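Long-range contacts in ribosomal protein uL16 3-hydroxylase (Escherichia coli, PDB 4CCL), which hydroxylates an arginine of ribosomal protein uL16 at C3, using 2-oxoglutarate, dioxygen and an iron(II) cofactor, and regulates growth: residues G123-Q128 against P183-E188; F12-Q18 against Y129-I133; R107-I113 against N197-R203. All blocks are in the same frame, centred on the assembly; numbering follows the deposited sequence.

Contact 1. Residues G123-Q128 against P183-E188; sequences GPHLDQ and PGFPHE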
# COMPACT_ATOMS: atom_id res chain seq x y z
N GLY B 123 28.16 6.02 20.59
CA GLY B 123 28.61 4.63 20.53
C GLY B 123 28.88 4.17 19.11
O GLY B 123 28.68 4.94 18.17
N PRO B 124 29.33 2.92 18.93
CA PRO B 124 29.53 2.42 17.56
C PRO B 124 28.19 2.13 16.89
O PRO B 124 27.30 1.59 17.55
CB PRO B 124 30.30 1.11 17.76
CG PRO B 124 30.47 0.92 19.25
CD PRO B 124 29.51 1.85 19.93
N HIS B 125 28.05 2.46 15.61
CA HIS B 125 26.78 2.23 14.92
C HIS B 125 26.88 2.17 13.40
O HIS B 125 27.86 2.62 12.80
CB HIS B 125 25.73 3.26 15.34
CG HIS B 125 26.09 4.67 14.98
ND1 HIS B 125 25.36 5.42 14.09
CD2 HIS B 125 27.11 5.46 15.40
CE1 HIS B 125 25.90 6.62 13.97
NE2 HIS B 125 26.97 6.67 14.75
N LEU B 126 25.85 1.61 12.78
CA LEU B 126 25.72 1.55 11.33
C LEU B 126 24.63 2.50 10.86
O LEU B 126 23.65 2.74 11.57
CB LEU B 126 25.38 0.12 10.88
CG LEU B 126 26.55 -0.83 10.65
CD1 LEU B 126 26.06 -2.20 10.23
CD2 LEU B 126 27.46 -0.25 9.60
N ASP B 127 24.81 3.06 9.66
CA ASP B 127 23.77 3.86 9.03
C ASP B 127 23.42 3.22 7.69
O ASP B 127 24.22 2.48 7.13
CB ASP B 127 24.24 5.30 8.80
CG ASP B 127 24.26 6.12 10.08
OD1 ASP B 127 23.71 5.65 11.10
OD2 ASP B 127 24.81 7.24 10.06
N GLN B 128 22.22 3.49 7.19
CA GLN B 128 21.85 3.06 5.85
C GLN B 128 22.09 4.16 4.82
O GLN B 128 21.76 4.01 3.65
CB GLN B 128 20.41 2.55 5.78
CG GLN B 128 20.21 1.15 6.35
CD GLN B 128 21.19 0.14 5.76
OE1 GLN B 128 21.74 -0.69 6.49
NE2 GLN B 128 21.40 0.20 4.45
N PRO B 183 27.16 4.28 3.37
CA PRO B 183 26.34 3.38 4.18
C PRO B 183 26.96 1.98 4.30
O PRO B 183 27.53 1.48 3.34
CB PRO B 183 25.02 3.30 3.41
CG PRO B 183 25.37 3.69 2.02
CD PRO B 183 26.44 4.72 2.16
N GLY B 184 26.83 1.37 5.47
CA GLY B 184 27.33 0.03 5.68
C GLY B 184 28.63 -0.04 6.45
O GLY B 184 29.06 -1.13 6.85
N PHE B 185 29.27 1.10 6.66
CA PHE B 185 30.53 1.15 7.39
C PHE B 185 30.31 1.52 8.84
O PHE B 185 29.84 2.61 9.15
CB PHE B 185 31.49 2.15 6.74
CG PHE B 185 32.03 1.70 5.41
CD1 PHE B 185 31.27 1.86 4.26
CD2 PHE B 185 33.28 1.12 5.31
CE1 PHE B 185 31.76 1.45 3.03
CE2 PHE B 185 33.77 0.70 4.08
CZ PHE B 185 33.01 0.87 2.94
N PRO B 186 30.64 0.60 9.76
CA PRO B 186 30.48 0.88 11.19
C PRO B 186 31.41 2.00 11.61
O PRO B 186 32.58 2.02 11.22
CB PRO B 186 30.88 -0.44 11.86
CG PRO B 186 31.77 -1.10 10.87
CD PRO B 186 31.22 -0.73 9.52
N HIS B 187 30.89 2.93 12.40
CA HIS B 187 31.69 4.05 12.86
C HIS B 187 31.31 4.45 14.28
O HIS B 187 30.19 4.23 14.73
CB HIS B 187 31.53 5.24 11.92
CG HIS B 187 30.11 5.63 11.66
ND1 HIS B 187 29.35 5.06 10.67
CD2 HIS B 187 29.31 6.54 12.28
CE1 HIS B 187 28.14 5.59 10.68
NE2 HIS B 187 28.10 6.50 11.64
N GLU B 188 32.28 5.03 14.98
CA GLU B 188 32.07 5.50 16.33
C GLU B 188 32.96 6.71 16.51
O GLU B 188 34.05 6.76 15.97
CB GLU B 188 32.48 4.42 17.33
CG GLU B 188 32.40 4.86 18.78
CD GLU B 188 32.83 3.78 19.74
OE1 GLU B 188 33.62 2.90 19.34
OE2 GLU B 188 32.38 3.81 20.91
O HOH W 1 27.70 3.50 8.12
O HOH W 2 26.25 8.77 11.83
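The imidazole of H187 turns its edge to the face of H125, making an edge-to-face (T-shaped) pair with ring centroids 4.2 Å apart and planes at 65°. In both histidines CG sits between the backbone N and the carbonyl carbon (chi1 63° in H125, 53° in H187), which throws the two rings to the same side of the paired backbones. The rotation of H187 is fixed by its own chain: ND1 donates to F185 O at 2.9 Å, close to the ring plane, and NE2 is thereby turned toward H125 and D127. The D127 carboxylate stands steeply across the edge of the H187 ring. A water bridges the two, 2.7 Å from D127 OD2 and 2.9 Å from H187 NE2, while D127 OD1 takes a weak bond from H125 ND1. L126 leaves on the other side of the backbone, where CD2 lies over the G184-P186 backbone and packs on P186 CD at 3.8 Å. P124 and E188 run side by side, the extended glutamate laying its carboxylate along the proline ring. Beneath the side chains, H125 and H187 form an antiparallel hydrogen-bonded pair: H125 N reaches H187 O at 2.9 Å and H187 N reaches H125 O at 3.1 Å. Beyond it G184 N donates to D127 O at 3.3 Å. In the enzyme H125, D127 and H187 bind the catalytic iron, and their arrangement is the HxD...H facial triad of the 2-oxoglutarate oxygenases, held at the mouth of a JmjC double-stranded β-helix.

Contact 2. Residues F12-Q18 against Y129-I133; sequences FLERHWQ and YDVFI. With SO4 (sulfate ion), chain M.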
# COMPACT_ATOMS: atom_id res chain seq x y z
N PHE B 12 36.45 12.79 -5.90
CA PHE B 12 35.67 12.25 -4.79
C PHE B 12 34.51 11.40 -5.30
O PHE B 12 34.33 10.26 -4.87
CB PHE B 12 35.13 13.38 -3.91
CG PHE B 12 34.20 12.91 -2.83
CD1 PHE B 12 34.70 12.42 -1.63
CD2 PHE B 12 32.83 12.95 -3.01
CE1 PHE B 12 33.85 11.99 -0.64
CE2 PHE B 12 31.97 12.52 -2.01
CZ PHE B 12 32.48 12.04 -0.82
N LEU B 13 33.74 11.97 -6.22
CA LEU B 13 32.62 11.28 -6.84
C LEU B 13 33.08 10.01 -7.52
O LEU B 13 32.39 9.00 -7.50
CB LEU B 13 31.92 12.19 -7.85
CG LEU B 13 31.21 13.42 -7.29
CD1 LEU B 13 30.56 14.24 -8.39
CD2 LEU B 13 30.19 13.01 -6.25
N GLU B 14 34.25 10.07 -8.16
CA GLU B 14 34.76 8.91 -8.87
C GLU B 14 35.25 7.80 -7.93
O GLU B 14 34.78 6.66 -8.01
CB GLU B 14 35.90 9.34 -9.80
CG GLU B 14 36.02 8.54 -11.09
CD GLU B 14 37.05 7.44 -11.00
OE1 GLU B 14 36.82 6.46 -10.26
OE2 GLU B 14 38.09 7.54 -11.68
N ARG B 15 36.18 8.13 -7.04
CA ARG B 15 36.79 7.14 -6.15
C ARG B 15 36.05 6.78 -4.86
O ARG B 15 36.12 5.65 -4.38
CB ARG B 15 38.25 7.52 -5.85
CG ARG B 15 39.11 7.56 -7.10
CD ARG B 15 40.59 7.68 -6.78
NE ARG B 15 40.90 8.90 -6.04
CZ ARG B 15 41.23 8.92 -4.75
NH1 ARG B 15 41.29 7.79 -4.06
NH2 ARG B 15 41.49 10.08 -4.16
N HIS B 16 35.35 7.76 -4.29
CA HIS B 16 34.85 7.65 -2.92
C HIS B 16 33.34 7.45 -2.75
O HIS B 16 32.92 6.48 -2.12
CB HIS B 16 35.41 8.75 -2.02
CG HIS B 16 36.85 8.53 -1.64
ND1 HIS B 16 37.86 9.39 -2.02
CD2 HIS B 16 37.44 7.53 -0.95
CE1 HIS B 16 39.01 8.93 -1.57
NE2 HIS B 16 38.79 7.80 -0.91
N TRP B 17 32.55 8.38 -3.27
CA TRP B 17 31.12 8.42 -3.02
C TRP B 17 30.43 7.07 -3.26
O TRP B 17 30.60 6.45 -4.30
CB TRP B 17 30.48 9.45 -3.95
CG TRP B 17 28.99 9.43 -3.94
CD1 TRP B 17 28.17 8.87 -4.88
CD2 TRP B 17 28.14 9.98 -2.94
NE1 TRP B 17 26.86 9.05 -4.53
CE2 TRP B 17 26.81 9.73 -3.34
CE3 TRP B 17 28.37 10.67 -1.74
CZ2 TRP B 17 25.71 10.14 -2.58
CZ3 TRP B 17 27.28 11.07 -1.00
CH2 TRP B 17 25.97 10.81 -1.42
N GLN B 18 29.68 6.64 -2.25
CA GLN B 18 28.99 5.35 -2.23
C GLN B 18 29.94 4.16 -2.38
O GLN B 18 29.53 3.08 -2.78
CB GLN B 18 27.91 5.30 -3.32
CG GLN B 18 26.65 6.06 -2.98
CD GLN B 18 25.58 5.17 -2.37
OE1 GLN B 18 25.33 4.07 -2.86
NE2 GLN B 18 24.97 5.63 -1.29
N TYR B 129 22.65 5.27 5.28
CA TYR B 129 22.82 6.43 4.41
C TYR B 129 24.23 7.02 4.45
O TYR B 129 24.98 6.81 5.41
CB TYR B 129 21.81 7.51 4.79
CG TYR B 129 20.40 6.99 4.96
CD1 TYR B 129 19.58 6.79 3.86
CD2 TYR B 129 19.90 6.68 6.22
CE1 TYR B 129 18.29 6.31 4.01
CE2 TYR B 129 18.62 6.20 6.38
CZ TYR B 129 17.82 6.02 5.27
OH TYR B 129 16.54 5.54 5.43
N ASP B 130 24.58 7.75 3.40
CA ASP B 130 25.84 8.48 3.34
C ASP B 130 25.78 9.64 4.32
O ASP B 130 24.71 10.17 4.61
CB ASP B 130 26.07 9.02 1.93
CG ASP B 130 25.97 7.94 0.87
OD1 ASP B 130 24.83 7.64 0.44
OD2 ASP B 130 27.02 7.40 0.47
N VAL B 131 26.94 10.03 4.85
CA VAL B 131 27.00 11.17 5.75
C VAL B 131 28.34 11.89 5.64
O VAL B 131 29.38 11.26 5.41
CB VAL B 131 26.72 10.74 7.22
CG1 VAL B 131 27.84 9.86 7.76
CG2 VAL B 131 26.51 11.96 8.11
N PHE B 132 28.31 13.21 5.77
CA PHE B 132 29.54 13.98 5.92
C PHE B 132 29.59 14.52 7.34
O PHE B 132 28.69 15.25 7.76
CB PHE B 132 29.58 15.15 4.93
CG PHE B 132 29.82 14.73 3.50
CD1 PHE B 132 28.76 14.37 2.69
CD2 PHE B 132 31.10 14.70 2.98
CE1 PHE B 132 28.97 13.99 1.38
CE2 PHE B 132 31.32 14.32 1.66
CZ PHE B 132 30.25 13.97 0.86
N ILE B 133 30.62 14.16 8.10
CA ILE B 133 30.70 14.62 9.47
C ILE B 133 31.77 15.70 9.62
O ILE B 133 32.97 15.44 9.51
CB ILE B 133 30.98 13.47 10.45
CG1 ILE B 133 29.91 12.38 10.29
CG2 ILE B 133 31.00 13.98 11.88
CD1 ILE B 133 30.19 11.11 11.08
S SO4 M . 42.41 8.18 -0.43
O1 SO4 M . 42.21 9.61 -0.66
O2 SO4 M . 42.75 7.52 -1.68
O3 SO4 M . 43.49 7.99 0.53
O4 SO4 M . 41.19 7.59 0.12
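Q18 and D130 meet where a helix end and the turn after it lie against the JmjC double-stranded β-helix, at the start of strand 131-135 and the residue before it. A hydrogen bond runs from Q18 NE2 to D130 OD1, 2.7 Å long, using the oxygen's syn lone pair and lying in the plane of the amide. D130 OD1 also pairs with R107 in a salt bridge and OD2 bonds Y180 OH, so both oxygens of the buried carboxylate are held. Over it lies the indole of W17, with D130 CG 3.7 Å from W17 CH2 and the two planes only 17° apart. CG of W17, anti to the backbone N (chi1 171°), brings the ring to D130, and NE1 bonds D230 of the second subunit. Among the apolar contacts, F12 and F132 approach from opposite directions and meet obliquely, planes at 40° and CZ atoms 3.4 Å apart; F132 CE1 lies at the edge of the W17 ring, 4.1 Å from CZ3. R15, at the helix end, and H16 after it hydrogen-bond a sulfate, probably from the crystallisation liquor, R15 NH1 to O2 at 2.8 Å and H16 NE2 to O4 at 2.6 Å.

Contact 3. Residues R107-I113 against N197-R203; sequences RIDDLMI and NYSVGFR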
# COMPACT_ATOMS: atom_id res chain seq x y z
N ARG B 107 18.77 13.70 -3.08
CA ARG B 107 19.46 12.72 -2.24
C ARG B 107 19.86 13.26 -0.87
O ARG B 107 20.06 12.48 0.07
CB ARG B 107 20.69 12.16 -2.97
CG ARG B 107 20.35 11.29 -4.17
CD ARG B 107 20.06 9.86 -3.76
NE ARG B 107 21.28 9.13 -3.43
CZ ARG B 107 21.71 8.90 -2.20
NH1 ARG B 107 21.02 9.33 -1.16
NH2 ARG B 107 22.84 8.22 -2.00
N ILE B 108 19.98 14.58 -0.74
CA ILE B 108 20.42 15.17 0.53
C ILE B 108 19.26 15.21 1.52
O ILE B 108 18.10 15.34 1.12
CB ILE B 108 21.05 16.58 0.32
CG1 ILE B 108 22.05 16.89 1.44
CG2 ILE B 108 19.98 17.66 0.23
CD1 ILE B 108 22.70 18.25 1.32
N ASP B 109 19.55 15.08 2.81
CA ASP B 109 18.49 15.05 3.80
C ASP B 109 18.40 16.32 4.62
O ASP B 109 17.54 17.16 4.37
CB ASP B 109 18.66 13.84 4.73
CG ASP B 109 17.47 13.64 5.65
OD1 ASP B 109 16.39 14.19 5.36
OD2 ASP B 109 17.61 12.93 6.67
N ASP B 110 19.32 16.48 5.57
CA ASP B 110 19.31 17.59 6.53
C ASP B 110 20.62 17.66 7.31
O ASP B 110 21.51 16.82 7.13
CB ASP B 110 18.13 17.45 7.51
CG ASP B 110 16.84 18.01 6.95
OD1 ASP B 110 16.87 19.11 6.35
OD2 ASP B 110 15.79 17.35 7.09
N LEU B 111 20.71 18.64 8.21
CA LEU B 111 21.90 18.88 9.01
C LEU B 111 21.60 18.61 10.49
O LEU B 111 20.82 19.34 11.10
CB LEU B 111 22.36 20.33 8.83
CG LEU B 111 23.78 20.80 9.18
CD1 LEU B 111 24.06 20.79 10.67
CD2 LEU B 111 24.82 19.98 8.46
N MSE B 112 22.22 17.58 11.06
CA MSE B 112 22.04 17.33 12.49
C MSE B 112 23.32 17.67 13.25
O MSE B 112 24.42 17.34 12.82
CB MSE B 112 21.57 15.89 12.75
CG MSE B 112 22.68 14.86 13.03
SE MSE B 112 23.24 14.78 14.91
CE MSE B 112 24.57 13.37 14.72
N ILE B 113 23.17 18.35 14.39
CA ILE B 113 24.33 18.80 15.16
C ILE B 113 24.45 18.06 16.48
O ILE B 113 23.45 17.83 17.15
CB ILE B 113 24.25 20.32 15.45
CG1 ILE B 113 24.15 21.11 14.15
CG2 ILE B 113 25.47 20.78 16.26
CD1 ILE B 113 24.11 22.61 14.34
N ASN B 197 29.85 18.69 16.29
CA ASN B 197 29.89 17.97 15.02
C ASN B 197 28.66 18.26 14.18
O ASN B 197 27.54 18.31 14.69
CB ASN B 197 30.03 16.46 15.26
CG ASN B 197 31.47 16.01 15.31
OD1 ASN B 197 31.78 14.84 15.09
ND2 ASN B 197 32.38 16.94 15.60
N TYR B 198 28.88 18.44 12.88
CA TYR B 198 27.80 18.76 11.97
C TYR B 198 27.68 17.68 10.92
O TYR B 198 28.52 17.57 10.03
CB TYR B 198 28.06 20.11 11.30
CG TYR B 198 28.37 21.22 12.27
CD1 TYR B 198 29.65 21.38 12.79
CD2 TYR B 198 27.38 22.10 12.67
CE1 TYR B 198 29.93 22.38 13.69
CE2 TYR B 198 27.65 23.12 13.57
CZ TYR B 198 28.94 23.25 14.07
OH TYR B 198 29.22 24.25 14.97
N SER B 199 26.61 16.90 11.00
CA SER B 199 26.40 15.81 10.08
C SER B 199 25.45 16.22 8.96
O SER B 199 24.27 16.52 9.21
CB SER B 199 25.89 14.57 10.82
OG SER B 199 26.85 14.10 11.75
N VAL B 200 25.97 16.23 7.74
CA VAL B 200 25.15 16.46 6.57
C VAL B 200 24.74 15.07 6.15
O VAL B 200 25.57 14.27 5.70
CB VAL B 200 25.95 17.07 5.42
CG1 VAL B 200 25.05 17.29 4.20
CG2 VAL B 200 26.60 18.38 5.85
N GLY B 201 23.46 14.77 6.32
CA GLY B 201 22.94 13.44 6.09
C GLY B 201 22.33 13.32 4.71
O GLY B 201 21.98 14.32 4.08
N PHE B 202 22.18 12.09 4.26
CA PHE B 202 21.57 11.82 2.97
C PHE B 202 20.45 10.80 3.12
O PHE B 202 20.34 10.14 4.15
CB PHE B 202 22.62 11.37 1.95
CG PHE B 202 23.51 12.48 1.47
CD1 PHE B 202 24.56 12.93 2.26
CD2 PHE B 202 23.30 13.07 0.24
CE1 PHE B 202 25.38 13.95 1.82
CE2 PHE B 202 24.11 14.10 -0.20
CZ PHE B 202 25.15 14.54 0.59
N ARG B 203 19.61 10.70 2.10
CA ARG B 203 18.45 9.83 2.17
C ARG B 203 18.26 9.09 0.86
O ARG B 203 18.30 9.69 -0.21
CB ARG B 203 17.20 10.65 2.50
CG ARG B 203 17.10 11.93 1.69
CD ARG B 203 15.90 12.77 2.10
NE ARG B 203 14.63 12.09 1.82
CZ ARG B 203 13.44 12.67 1.91
NH1 ARG B 203 13.35 13.95 2.25
NH2 ARG B 203 12.35 11.97 1.64
O HOH W 3 14.67 15.76 4.20
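The F202 ring carries I108 over one face, a CH-pi contact with I108 CG1 4.1 Å from the ring centroid and 21° off the normal. At the edge of the Y198 ring lies L111 CD1, whereas I113 comes alongside, CD1 approaching Y198 CE2 obliquely at 3.7 Å. CG1 of I113 is opposite the carbonyl carbon (chi1 -57°), laying the branch along the tyrosine. Trimming I113 to an alanine would probably open a gap beside Y198 CD2 and CE2, that side of the ring losing its cover. R203 O, at the edge of the R107 guanidinium, accepts a weak bond from R107 NH1 at 2.9 Å. D109 OD1 remains 4.4 Å from R203 NH1, their planes steeply inclined, too far for a salt bridge; a water between them bonds OD1 and, weakly, NH1, while D109 OD2 pairs with R276 and R203 NH1 bonds Q274 O.

The strands run antiparallel, their axes at 155°. M112, present as selenomethionine, and S199 form a hydrogen-bonded pair whose side chains lie on one face of the sheet, while L111, I113, Y198 and V200 share the other, with L111 CD2 3.5 Å from V200 CG2. Between I108 and L111 a β bulge shifts the register: G201 O accepts from D109 N at 2.8 Å, and G201 N donates to D110 O at 2.9 Å; past it R203 N reaches R107 O at 2.7 Å. The chemistry is thus divided: the Y198 face is largely apolar, the tyrosine hydroxyl bonded to D33, while the polar end is tied to the second subunit by the R107 NE salt bridge to D230.

How the contacts relate
The centres of the three contacts lie 13 to 15 Å apart, all reaching into the JmjC region. Contact 3 joins neighbouring strands 108-116 and 195-202 of the large antiparallel sheet; contact 2 lays helix 9-15 on strand 131-135, the next beyond 195-202. The R107-D130 salt bridge and a probable backbone bond from V200 N to F132 O link them. Contact 1 pairs the loop before 131-135 with the start of strand 187-191, which belongs to the smaller sheet with 140-145 and 167-173. Along the chain it is nested inside contact 3, whereas contact 2 crosses both. P183 packs on D130 and Q18, so the iron-binding segments connect with both sheets and adjoin contact 2, which also faces the second subunit.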